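Local coordinates for Glyco_hydro_cc domain-containing protein (Cryptococcus neoformans, PDB 6UBC) that probably binds oligosaccharides as a subgroup VII member of glycoside hydrolase family 128, whose characterised relatives cleave beta-1,3-glucan, at residues 365-371 with 406-412; 351-356 with 399-405; 342-346 with 370-376; 202-208 with 219-225. All coordinates share one frame; numbering follows the deposited sequence.

How the interactions relate
All four contacts lie in one (beta/alpha)8 barrel. Interaction 4 comes first in the chain and pairs the first two barrel strands. The other three interleave: strand 339-345, helix 348-362, strand 366-375, helix 386-402 and strand 406-411 follow in order, and interactions 3, 2 and 1 join alternate members. Interactions 1 and 3 share strand 366-375, with centres about 12 Å apart; interaction 2 packs the two helices outside it, its centre about 10 Å from that of interaction 1. Strand 406-411 also pairs with 204-207, so interactions 1 and 4, centres about 9 Å apart, flank the barrel closure. Glu-370 accepts a hydrogen bond from Trp-225 NE1, so interactions 3 and 4 meet across the barrel mouth.

Interaction 1 of 4, residues 365-371 with 406-412; sequences PIWVTEF and VQAYAYS
Val-406 opens the pairing by laying its CG2 4.3 Å from CG2 of Ile-366, on the same side of the sheet as Val-368 and Tyr-409. Gln-407 N then donates to Ile-366 O at 2.8 Å, and its CG touches Pro-365 CB at 3.5 Å. Ala-408 points to the other side, where its CB sits over the face of the Trp-367 indole, 3.4 Å from the centroid of the five-membered ring and only 7° off the ring normal, a close CH-pi contact. The indole reaches it because Trp-367 CG stands anti to its carbonyl carbon (chi1 -83°); NE1 bonds to the backbone O of Tyr-197. Ala-408 O takes the N-H of Val-368. Tyr-409 sets its CB 4.0 Å from Val-368 CB and sends its hydroxyl to Glu-401. Ala-410 N donates to Val-368 O at 2.8 Å, while Ala-410 O receives the N-H of Phe-371. Tyr-411 places its CA over the Phe-371 ring, 4.0 Å from the centroid, and the two side chains run nearly perpendicular. Ser-412 N closes the ladder on Phe-371 O at 2.9 Å. Two parallel strands whose axes run within 3° of each other, covered by helix 386-402 over Val-368, Tyr-409 and Tyr-411, form the seventh and eighth strands of a (beta/alpha)8 barrel.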
# COMPACT_ATOMS: atom_id res chain seq x y z
N PRO A 365 -4.48 -10.76 -7.63
CA PRO A 365 -3.29 -9.96 -7.79
C PRO A 365 -3.05 -9.13 -6.53
O PRO A 365 -4.02 -8.74 -5.88
CB PRO A 365 -3.54 -9.05 -9.01
CG PRO A 365 -4.71 -9.68 -9.73
CD PRO A 365 -5.45 -10.56 -8.73
N ILE A 366 -1.79 -8.82 -6.29
CA ILE A 366 -1.33 -8.15 -5.04
C ILE A 366 -0.78 -6.76 -5.34
O ILE A 366 -0.02 -6.59 -6.33
CB ILE A 366 -0.32 -9.03 -4.33
CG1 ILE A 366 -1.07 -10.17 -3.62
CG2 ILE A 366 0.58 -8.25 -3.36
CD1 ILE A 366 -0.19 -11.33 -3.25
N TRP A 367 -1.07 -5.83 -4.46
CA TRP A 367 -0.34 -4.55 -4.38
C TRP A 367 0.34 -4.52 -3.02
O TRP A 367 -0.33 -4.76 -2.00
CB TRP A 367 -1.27 -3.34 -4.55
CG TRP A 367 -1.60 -2.94 -5.94
CD1 TRP A 367 -1.57 -3.68 -7.08
CD2 TRP A 367 -1.99 -1.62 -6.32
NE1 TRP A 367 -1.95 -2.95 -8.15
CE2 TRP A 367 -2.21 -1.66 -7.72
CE3 TRP A 367 -2.18 -0.43 -5.62
CZ2 TRP A 367 -2.69 -0.56 -8.42
CZ3 TRP A 367 -2.60 0.69 -6.31
CH2 TRP A 367 -2.84 0.62 -7.71
N VAL A 368 1.62 -4.29 -3.01
CA VAL A 368 2.37 -4.04 -1.74
C VAL A 368 2.32 -2.53 -1.55
O VAL A 368 3.20 -1.82 -2.07
CB VAL A 368 3.79 -4.62 -1.75
CG1 VAL A 368 4.50 -4.42 -0.41
CG2 VAL A 368 3.77 -6.12 -2.02
N THR A 369 1.41 -2.04 -0.72
CA THR A 369 1.20 -0.57 -0.64
C THR A 369 2.23 0.05 0.32
O THR A 369 2.40 1.26 0.25
CB THR A 369 -0.23 -0.19 -0.28
OG1 THR A 369 -0.49 -0.72 1.03
CG2 THR A 369 -1.23 -0.66 -1.33
N GLU A 370 2.88 -0.74 1.18
CA GLU A 370 3.95 -0.24 2.07
C GLU A 370 4.94 -1.38 2.22
O GLU A 370 4.49 -2.50 2.58
CB GLU A 370 3.43 0.15 3.46
CG GLU A 370 2.53 1.34 3.49
CD GLU A 370 1.90 1.68 4.80
OE1 GLU A 370 2.33 1.11 5.86
OE2 GLU A 370 0.93 2.52 4.79
N PHE A 371 6.20 -1.18 1.94
CA PHE A 371 7.23 -2.11 2.45
C PHE A 371 8.33 -1.37 3.16
O PHE A 371 8.56 -0.19 2.88
CB PHE A 371 7.85 -2.96 1.35
CG PHE A 371 8.72 -2.27 0.35
CD1 PHE A 371 10.07 -2.08 0.60
CD2 PHE A 371 8.19 -1.80 -0.84
CE1 PHE A 371 10.86 -1.41 -0.32
CE2 PHE A 371 8.96 -1.09 -1.74
CZ PHE A 371 10.30 -0.93 -1.48
N VAL A 406 2.72 -9.98 -8.01
CA VAL A 406 2.78 -8.58 -7.46
C VAL A 406 2.58 -7.63 -8.64
O VAL A 406 3.46 -7.57 -9.53
CB VAL A 406 4.10 -8.36 -6.73
CG1 VAL A 406 4.25 -6.88 -6.35
CG2 VAL A 406 4.18 -9.27 -5.50
N GLN A 407 1.48 -6.91 -8.66
CA GLN A 407 1.22 -5.98 -9.81
C GLN A 407 1.66 -4.55 -9.50
O GLN A 407 1.70 -3.75 -10.41
CB GLN A 407 -0.25 -5.92 -10.19
CG GLN A 407 -0.85 -7.27 -10.41
CD GLN A 407 -0.54 -7.62 -11.81
OE1 GLN A 407 -1.12 -7.01 -12.72
NE2 GLN A 407 0.38 -8.57 -11.93
N ALA A 408 1.98 -4.23 -8.24
CA ALA A 408 2.46 -2.88 -7.87
C ALA A 408 3.11 -2.97 -6.48
O ALA A 408 2.67 -3.84 -5.67
CB ALA A 408 1.30 -1.88 -7.90
N TYR A 409 4.03 -2.06 -6.19
CA TYR A 409 4.64 -1.94 -4.84
C TYR A 409 5.06 -0.49 -4.63
O TYR A 409 5.33 0.30 -5.59
CB TYR A 409 5.82 -2.91 -4.74
CG TYR A 409 6.87 -2.65 -5.78
CD1 TYR A 409 7.89 -1.72 -5.57
CD2 TYR A 409 6.90 -3.34 -6.99
CE1 TYR A 409 8.87 -1.46 -6.52
CE2 TYR A 409 7.88 -3.10 -7.94
CZ TYR A 409 8.87 -2.15 -7.71
OH TYR A 409 9.87 -1.90 -8.61
N ALA A 410 5.11 -0.14 -3.34
CA ALA A 410 5.50 1.21 -2.89
C ALA A 410 6.35 1.13 -1.63
O ALA A 410 5.93 0.56 -0.58
CB ALA A 410 4.26 2.05 -2.65
N TYR A 411 7.46 1.86 -1.70
CA TYR A 411 8.32 2.17 -0.55
C TYR A 411 7.51 2.87 0.55
O TYR A 411 6.83 3.89 0.30
CB TYR A 411 9.46 3.00 -1.06
CG TYR A 411 10.63 3.19 -0.13
CD1 TYR A 411 10.54 4.07 0.95
CD2 TYR A 411 11.80 2.51 -0.32
CE1 TYR A 411 11.64 4.30 1.76
CE2 TYR A 411 12.91 2.73 0.47
CZ TYR A 411 12.82 3.60 1.54
OH TYR A 411 13.92 3.82 2.31
N SER A 412 7.60 2.37 1.79
CA SER A 412 6.85 2.96 2.91
C SER A 412 7.55 4.23 3.35
O SER A 412 8.75 4.14 3.67
CB SER A 412 6.73 2.01 4.05
OG SER A 412 6.01 2.63 5.08

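Interaction 2 of 4, residues 351-356 with 399-405; sequences VKTDID and LFESDDR
A salt-bridge network of Asp-356, Arg-405 and Asp-403 ties helix 348-362 to the turn that follows helix 386-402. The Arg-405 chain bends at chi3 (-53°), which swings its guanidinium between the two carboxylates. Arg-405 NH1 donates almost straight to Asp-356 OD1 (2.7 Å, 173°), meeting the anti lone pair of that oxygen and keeping it in the guanidinium plane. On its other edge the guanidinium grips Asp-403 side-on: NE reaches OD1 through its syn lone pair at 3.0 Å, and NH2 reaches OD2 at 2.8 Å. Asp-403 OD1 also accepts the backbone N-H of Arg-405, which makes an Asx turn and helps to fix the carboxylate in place. A water bridges Asp-356 OD1 and Arg-405 NH2. With two carboxylates at its edge, the guanidinium has little freedom to rotate; Ile-355 CG2 lies over the centre of one face, 3.5 Å from CZ. The two helices are consecutive outer helices of the (beta/alpha)8 barrel, and their apolar contact begins next to this polar cluster, at Ile-355. The other branch of Ile-355 ends in CD1, which nears Leu-399 CD2 at 3.9 Å and comes near Asp-403 OD2; it also lies at the edge of the Phe-400 ring. One turn earlier, Val-351 CG1 bridges Leu-399 CD1 and Phe-400 CE1, each 4.0 Å away, and Leu-399 CD1 also brushes Lys-352 CG. Ile-355 and Phe-400 continue inward to Val-406 on the barrel strand, while Arg-405 lies against Tyr-359 of helix 348-362.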
# COMPACT_ATOMS: atom_id res chain seq x y z
N VAL A 351 9.52 -11.89 2.92
CA VAL A 351 8.76 -11.25 1.84
C VAL A 351 7.94 -12.36 1.16
O VAL A 351 6.76 -12.17 0.91
CB VAL A 351 9.68 -10.51 0.86
CG1 VAL A 351 8.88 -9.93 -0.28
CG2 VAL A 351 10.51 -9.40 1.56
N LYS A 352 8.59 -13.47 0.82
CA LYS A 352 7.90 -14.56 0.12
C LYS A 352 6.84 -15.16 1.01
O LYS A 352 5.78 -15.46 0.50
CB LYS A 352 8.91 -15.60 -0.36
CG LYS A 352 9.77 -15.14 -1.51
CD LYS A 352 10.98 -16.04 -1.69
CE LYS A 352 11.67 -15.84 -3.03
NZ LYS A 352 13.04 -16.41 -2.96
N THR A 353 7.09 -15.34 2.28
CA THR A 353 6.05 -15.83 3.20
C THR A 353 4.78 -14.97 3.06
O THR A 353 3.67 -15.51 2.98
CB THR A 353 6.60 -15.81 4.62
OG1 THR A 353 7.68 -16.73 4.67
CG2 THR A 353 5.56 -16.17 5.65
N ASP A 354 4.92 -13.65 3.07
CA ASP A 354 3.73 -12.77 2.99
C ASP A 354 3.00 -12.96 1.66
O ASP A 354 1.75 -13.11 1.66
CB ASP A 354 4.08 -11.29 3.19
CG ASP A 354 4.48 -10.85 4.59
OD1 ASP A 354 4.31 -11.64 5.57
OD2 ASP A 354 4.97 -9.70 4.71
N ILE A 355 3.76 -12.92 0.54
CA ILE A 355 3.13 -12.99 -0.80
C ILE A 355 2.46 -14.36 -0.95
O ILE A 355 1.28 -14.44 -1.36
CB ILE A 355 4.12 -12.70 -1.92
CG1 ILE A 355 4.73 -11.31 -1.81
CG2 ILE A 355 3.39 -12.93 -3.24
CD1 ILE A 355 5.86 -11.16 -2.74
N ASP A 356 3.16 -15.41 -0.53
CA ASP A 356 2.58 -16.77 -0.58
C ASP A 356 1.28 -16.82 0.20
O ASP A 356 0.28 -17.40 -0.29
CB ASP A 356 3.55 -17.82 -0.06
CG ASP A 356 4.76 -18.10 -0.93
OD1 ASP A 356 4.81 -17.66 -2.06
OD2 ASP A 356 5.62 -18.76 -0.44
N LEU A 399 12.84 -8.89 -6.64
CA LEU A 399 11.82 -9.88 -6.34
C LEU A 399 10.48 -9.40 -6.89
O LEU A 399 9.79 -10.19 -7.55
CB LEU A 399 11.74 -10.08 -4.83
CG LEU A 399 10.89 -11.25 -4.36
CD1 LEU A 399 11.29 -11.63 -2.96
CD2 LEU A 399 9.40 -10.93 -4.35
N PHE A 400 10.03 -8.20 -6.52
CA PHE A 400 8.69 -7.74 -6.91
C PHE A 400 8.59 -7.68 -8.45
O PHE A 400 7.58 -8.13 -8.99
CB PHE A 400 8.37 -6.36 -6.33
CG PHE A 400 8.14 -6.31 -4.84
CD1 PHE A 400 7.64 -7.38 -4.12
CD2 PHE A 400 8.44 -5.16 -4.15
CE1 PHE A 400 7.35 -7.25 -2.77
CE2 PHE A 400 8.20 -5.05 -2.80
CZ PHE A 400 7.60 -6.06 -2.10
N GLU A 401 9.60 -7.14 -9.11
CA GLU A 401 9.54 -7.01 -10.59
C GLU A 401 9.39 -8.41 -11.20
O GLU A 401 8.65 -8.60 -12.18
CB GLU A 401 10.76 -6.23 -11.09
CG GLU A 401 10.70 -4.77 -10.76
CD GLU A 401 9.58 -3.96 -11.41
OE1 GLU A 401 8.92 -4.47 -12.37
OE2 GLU A 401 9.35 -2.78 -10.96
N SER A 402 10.03 -9.41 -10.63
CA SER A 402 10.07 -10.75 -11.27
C SER A 402 8.83 -11.56 -10.87
O SER A 402 8.53 -12.58 -11.49
CB SER A 402 11.36 -11.44 -10.96
OG SER A 402 11.32 -11.85 -9.63
N ASP A 403 8.07 -11.10 -9.88
CA ASP A 403 6.97 -11.90 -9.31
C ASP A 403 5.68 -11.49 -10.00
O ASP A 403 5.11 -10.42 -9.69
CB ASP A 403 6.90 -11.80 -7.79
CG ASP A 403 5.99 -12.83 -7.15
OD1 ASP A 403 5.06 -13.34 -7.84
OD2 ASP A 403 6.22 -13.10 -5.94
N ASP A 404 5.15 -12.37 -10.82
CA ASP A 404 3.90 -12.07 -11.55
C ASP A 404 2.71 -11.93 -10.61
O ASP A 404 1.68 -11.39 -11.08
CB ASP A 404 3.58 -13.20 -12.54
CG ASP A 404 4.46 -13.09 -13.79
OD1 ASP A 404 5.35 -12.16 -13.84
OD2 ASP A 404 4.23 -13.90 -14.73
N ARG A 405 2.77 -12.39 -9.36
CA ARG A 405 1.64 -12.17 -8.43
C ARG A 405 1.60 -10.69 -7.97
O ARG A 405 0.52 -10.27 -7.49
CB ARG A 405 1.76 -13.08 -7.21
CG ARG A 405 1.58 -14.57 -7.49
CD ARG A 405 2.12 -15.53 -6.43
NE ARG A 405 3.52 -15.29 -6.08
CZ ARG A 405 4.14 -15.84 -5.04
NH1 ARG A 405 3.51 -16.73 -4.29
NH2 ARG A 405 5.39 -15.53 -4.76
O HOH W 1 7.39 -17.29 -2.98

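Interaction 3 of 4, residues 342-346 with 370-376; sequences HINKN and EFACVDD
His-342 and Glu-370 both turn CG anti to their own carbonyl carbon (chi1 -78° and -67°), and the glutamate then runs extended, which brings its carboxylate over the imidazole. The two planes are stacked at a small angle, with Glu-370 OE1 3.2 Å from His-342 CE1; no hydrogen bond joins the two groups, whose polar ends go to Glu-274 (His-342 ND1) and Trp-225 (Glu-370 OE2). These are the C-terminal halves of parallel strands six and seven of a (beta/alpha)8 barrel, toward its mouth, in a beta-alpha-beta unit. Strand seven carries the nucleophile in clan GH-A enzymes; whether Glu-370 acts so here is not established. A water 2.8 Å from Glu-370 OE1 donates to it and accepts from Asn-344 ND2, and another lies in the imidazole plane at His-342 NE2. The backbones are joined by Ile-343 N to Glu-370 O and by Ala-372 N to Ile-343 O, each 3.0 Å, then by Val-374 N to Lys-345 O. On the His-342 side of the sheet, Asn-344 OD1 meets Ala-372 CB at 3.4 Å; Asn-344 CB also touches Val-374 CG2. The strand is held further on by the disulfide of Cys-373 with Cys-383. At the C-terminal end of the pairing a bend at chi2 (-63°) carries the Lys-345 chain across to Asp-376, where NZ makes a salt bridge on the syn lone pair of OD2, 2.8 Å away.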
# COMPACT_ATOMS: atom_id res chain seq x y z
N HIS A 342 1.13 -5.12 3.41
CA HIS A 342 2.21 -4.35 4.07
C HIS A 342 3.27 -5.39 4.39
O HIS A 342 2.96 -6.37 5.10
CB HIS A 342 1.66 -3.64 5.33
CG HIS A 342 0.90 -2.42 4.96
ND1 HIS A 342 0.40 -1.58 5.91
CD2 HIS A 342 0.55 -1.94 3.76
CE1 HIS A 342 -0.26 -0.63 5.28
NE2 HIS A 342 -0.20 -0.81 3.94
N ILE A 343 4.48 -5.19 3.87
CA ILE A 343 5.57 -6.15 4.11
C ILE A 343 6.63 -5.47 4.96
O ILE A 343 7.26 -4.51 4.47
CB ILE A 343 6.10 -6.68 2.79
CG1 ILE A 343 4.99 -7.44 2.05
CG2 ILE A 343 7.28 -7.60 2.99
CD1 ILE A 343 5.45 -8.05 0.73
N ASN A 344 6.79 -5.96 6.17
CA ASN A 344 7.80 -5.43 7.13
C ASN A 344 8.64 -6.64 7.52
O ASN A 344 8.23 -7.36 8.43
CB ASN A 344 7.13 -4.71 8.30
CG ASN A 344 6.40 -3.48 7.77
OD1 ASN A 344 7.05 -2.56 7.32
ND2 ASN A 344 5.09 -3.42 7.97
N LYS A 345 9.72 -6.84 6.77
CA LYS A 345 10.55 -8.04 6.87
C LYS A 345 12.00 -7.64 6.69
O LYS A 345 12.24 -6.52 6.27
CB LYS A 345 10.10 -9.05 5.82
CG LYS A 345 8.71 -9.64 6.02
CD LYS A 345 8.50 -10.46 7.30
CE LYS A 345 7.16 -11.12 7.22
NZ LYS A 345 6.85 -11.94 8.41
N ASN A 346 12.96 -8.52 7.03
CA ASN A 346 14.37 -8.18 6.83
C ASN A 346 15.07 -9.21 5.96
O ASN A 346 16.30 -9.14 5.91
CB ASN A 346 15.13 -7.98 8.13
CG ASN A 346 15.38 -9.26 8.89
OD1 ASN A 346 14.85 -10.32 8.55
ND2 ASN A 346 16.14 -9.16 9.96
N GLU A 370 2.88 -0.74 1.18
CA GLU A 370 3.95 -0.24 2.07
C GLU A 370 4.94 -1.38 2.22
O GLU A 370 4.49 -2.50 2.58
CB GLU A 370 3.43 0.15 3.46
CG GLU A 370 2.53 1.34 3.49
CD GLU A 370 1.90 1.68 4.80
OE1 GLU A 370 2.33 1.11 5.86
OE2 GLU A 370 0.93 2.52 4.79
N PHE A 371 6.20 -1.18 1.94
CA PHE A 371 7.23 -2.11 2.45
C PHE A 371 8.33 -1.37 3.16
O PHE A 371 8.56 -0.19 2.88
CB PHE A 371 7.85 -2.96 1.35
CG PHE A 371 8.72 -2.27 0.35
CD1 PHE A 371 10.07 -2.08 0.60
CD2 PHE A 371 8.19 -1.80 -0.84
CE1 PHE A 371 10.86 -1.41 -0.32
CE2 PHE A 371 8.96 -1.09 -1.74
CZ PHE A 371 10.30 -0.93 -1.48
N ALA A 372 8.93 -2.06 4.12
CA ALA A 372 10.04 -1.53 4.93
C ALA A 372 10.91 -2.66 5.43
O ALA A 372 10.39 -3.73 5.67
CB ALA A 372 9.53 -0.67 6.05
N CYS A 373 12.20 -2.36 5.64
CA CYS A 373 13.16 -3.30 6.28
C CYS A 373 12.89 -3.29 7.78
O CYS A 373 13.22 -2.28 8.46
CB CYS A 373 14.59 -2.91 5.97
SG CYS A 373 15.80 -4.20 6.36
N VAL A 374 12.35 -4.37 8.30
CA VAL A 374 12.03 -4.54 9.74
C VAL A 374 12.34 -5.99 10.10
O VAL A 374 11.84 -6.89 9.43
CB VAL A 374 10.56 -4.22 10.04
CG1 VAL A 374 10.21 -4.43 11.49
CG2 VAL A 374 10.15 -2.84 9.60
N ASP A 375 13.03 -6.19 11.21
CA ASP A 375 13.19 -7.55 11.79
C ASP A 375 11.97 -7.85 12.65
O ASP A 375 11.85 -7.30 13.75
CB ASP A 375 14.53 -7.64 12.51
CG ASP A 375 14.72 -9.00 13.12
OD1 ASP A 375 13.84 -9.85 12.95
OD2 ASP A 375 15.74 -9.17 13.77
N ASP A 376 11.07 -8.67 12.15
CA ASP A 376 9.84 -8.99 12.90
C ASP A 376 9.94 -10.40 13.47
O ASP A 376 8.91 -10.90 13.84
CB ASP A 376 8.59 -8.83 12.04
CG ASP A 376 8.48 -9.89 10.97
OD1 ASP A 376 9.54 -10.43 10.61
OD2 ASP A 376 7.34 -10.16 10.53
O HOH W 2 -1.46 1.56 2.82
O HOH W 3 3.50 -1.13 7.04
O HOH W 4 11.87 -10.44 9.04
O HOH W 5 13.79 -11.64 10.88
O HOH W 6 16.85 -11.65 11.65

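Interaction 4 of 4, residues 202-208 with 219-225; sequences IKAGVSG and IGWYYDW
Trp-221 turns its indole back over the neighbouring segment: CG lies between the backbone N and the carbonyl carbon (chi1 64°), and the ring covers Gly-205, whose CA is 3.7 Å from the centroid of the five-membered ring. The absence of a side chain on Gly-205 lets the indole lie this close. NE1 donates to Lys-203 O at 2.9 Å; that oxygen lies in the indole plane, though NE1 stands 45° above the carbonyl plane. The two segments pair the first and second parallel strands of the (beta/alpha)8 barrel, joined by helix 212-215. Tyr-222 and Tyr-223 share the first-torsion range of Trp-221, but the strand sends them to alternate sides. Tyr-222 CB lies by Val-206 CG1 on the side covered by Leu-212, whereas Tyr-223 turns inward: its CE1 touches Ser-207 CB at 3.6 Å, and its hydroxyl bonds to Thr-369 O. Trp-225 sets CH2 3.6 Å from Ser-207 OG, the oxygen being bonded to Tyr-411 O, its NE1 being the donor to Glu-370 OE2. At the other end, Ile-202 turns CG2 anti to its backbone N and presses that methyl to 3.4 Å from Gly-220 N. The same N-H is spent on Ala-204 O at 2.8 Å. Tyr-223 N donates to Val-206 O. Gly-208 gives its N-H to Tyr-223 O at 2.7 Å.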
# COMPACT_ATOMS: atom_id res chain seq x y z
N ILE A 202 4.01 0.37 -14.90
CA ILE A 202 5.19 0.53 -14.01
C ILE A 202 4.77 0.04 -12.62
O ILE A 202 3.92 0.69 -12.02
CB ILE A 202 5.67 1.99 -13.97
CG1 ILE A 202 5.96 2.56 -15.37
CG2 ILE A 202 6.89 2.13 -13.05
CD1 ILE A 202 6.23 4.02 -15.38
N LYS A 203 5.33 -1.05 -12.16
CA LYS A 203 4.90 -1.59 -10.84
C LYS A 203 5.25 -0.58 -9.76
O LYS A 203 4.53 -0.50 -8.75
CB LYS A 203 5.61 -2.90 -10.54
CG LYS A 203 5.16 -4.09 -11.37
CD LYS A 203 5.75 -5.39 -10.88
CE LYS A 203 5.45 -6.58 -11.76
NZ LYS A 203 5.78 -7.87 -11.11
N ALA A 204 6.40 0.07 -9.88
CA ALA A 204 6.94 0.83 -8.74
C ALA A 204 6.07 2.05 -8.48
O ALA A 204 5.72 2.78 -9.43
CB ALA A 204 8.39 1.24 -9.04
N GLY A 205 5.80 2.32 -7.21
CA GLY A 205 5.12 3.53 -6.80
C GLY A 205 5.76 4.11 -5.54
O GLY A 205 6.80 3.62 -5.09
N VAL A 206 5.04 5.03 -4.92
CA VAL A 206 5.55 5.56 -3.63
C VAL A 206 4.37 5.98 -2.77
O VAL A 206 3.33 6.35 -3.34
CB VAL A 206 6.58 6.66 -3.86
CG1 VAL A 206 5.90 7.98 -4.22
CG2 VAL A 206 7.49 6.81 -2.60
N SER A 207 4.59 5.97 -1.47
CA SER A 207 3.67 6.49 -0.44
C SER A 207 4.20 7.85 0.01
O SER A 207 5.42 7.94 0.20
CB SER A 207 3.56 5.49 0.70
OG SER A 207 4.80 5.34 1.39
N GLY A 208 3.33 8.86 0.07
CA GLY A 208 3.69 10.21 0.52
C GLY A 208 3.86 11.13 -0.68
O GLY A 208 4.01 10.63 -1.85
N ILE A 219 7.93 5.91 -11.85
CA ILE A 219 6.87 5.31 -11.01
C ILE A 219 5.58 5.29 -11.80
O ILE A 219 5.40 6.22 -12.69
CB ILE A 219 6.70 6.11 -9.72
CG1 ILE A 219 6.55 7.62 -9.96
CG2 ILE A 219 7.81 5.79 -8.77
CD1 ILE A 219 5.83 8.28 -8.76
N GLY A 220 4.72 4.29 -11.55
CA GLY A 220 3.41 4.20 -12.19
C GLY A 220 2.30 4.92 -11.45
O GLY A 220 1.25 5.21 -12.08
N TRP A 221 2.49 5.20 -10.15
CA TRP A 221 1.38 5.52 -9.25
C TRP A 221 1.91 6.04 -7.93
O TRP A 221 3.15 5.83 -7.62
CB TRP A 221 0.50 4.30 -9.01
CG TRP A 221 1.16 3.15 -8.31
CD1 TRP A 221 2.12 2.33 -8.83
CD2 TRP A 221 1.05 2.78 -6.93
NE1 TRP A 221 2.56 1.42 -7.91
CE2 TRP A 221 1.87 1.64 -6.74
CE3 TRP A 221 0.29 3.25 -5.85
CZ2 TRP A 221 1.98 1.01 -5.50
CZ3 TRP A 221 0.36 2.57 -4.66
CH2 TRP A 221 1.19 1.46 -4.49
N TYR A 222 1.01 6.68 -7.20
CA TYR A 222 1.35 7.25 -5.89
C TYR A 222 0.10 7.49 -5.08
O TYR A 222 -1.01 7.64 -5.58
CB TYR A 222 2.09 8.57 -6.12
CG TYR A 222 1.36 9.57 -6.99
CD1 TYR A 222 1.55 9.62 -8.37
CD2 TYR A 222 0.53 10.51 -6.42
CE1 TYR A 222 0.87 10.56 -9.13
CE2 TYR A 222 -0.15 11.44 -7.16
CZ TYR A 222 0.01 11.47 -8.54
OH TYR A 222 -0.65 12.41 -9.29
N TYR A 223 0.31 7.56 -3.77
CA TYR A 223 -0.76 7.89 -2.81
C TYR A 223 -0.11 8.45 -1.56
O TYR A 223 1.13 8.19 -1.35
CB TYR A 223 -1.59 6.65 -2.51
CG TYR A 223 -1.00 5.69 -1.49
CD1 TYR A 223 0.12 4.90 -1.78
CD2 TYR A 223 -1.60 5.49 -0.27
CE1 TYR A 223 0.65 4.01 -0.85
CE2 TYR A 223 -1.13 4.55 0.63
CZ TYR A 223 0.02 3.83 0.36
OH TYR A 223 0.52 2.90 1.26
N ASP A 224 -0.92 9.10 -0.73
CA ASP A 224 -0.39 9.84 0.44
C ASP A 224 -1.31 9.65 1.67
O ASP A 224 -1.27 10.52 2.56
CB ASP A 224 -0.15 11.30 0.09
CG ASP A 224 -1.43 12.09 -0.12
OD1 ASP A 224 -2.51 11.48 -0.11
OD2 ASP A 224 -1.32 13.31 -0.28
N TRP A 225 -2.14 8.62 1.63
CA TRP A 225 -3.08 8.21 2.70
C TRP A 225 -4.29 9.14 2.76
O TRP A 225 -5.22 8.79 3.49
CB TRP A 225 -2.40 8.10 4.06
CG TRP A 225 -1.30 7.08 4.10
CD1 TRP A 225 -1.46 5.75 4.15
CD2 TRP A 225 0.12 7.31 4.03
NE1 TRP A 225 -0.26 5.10 4.18
CE2 TRP A 225 0.73 6.03 4.08
CE3 TRP A 225 0.92 8.45 3.98
CZ2 TRP A 225 2.09 5.87 4.05
CZ3 TRP A 225 2.30 8.29 3.97
CH2 TRP A 225 2.87 7.01 3.98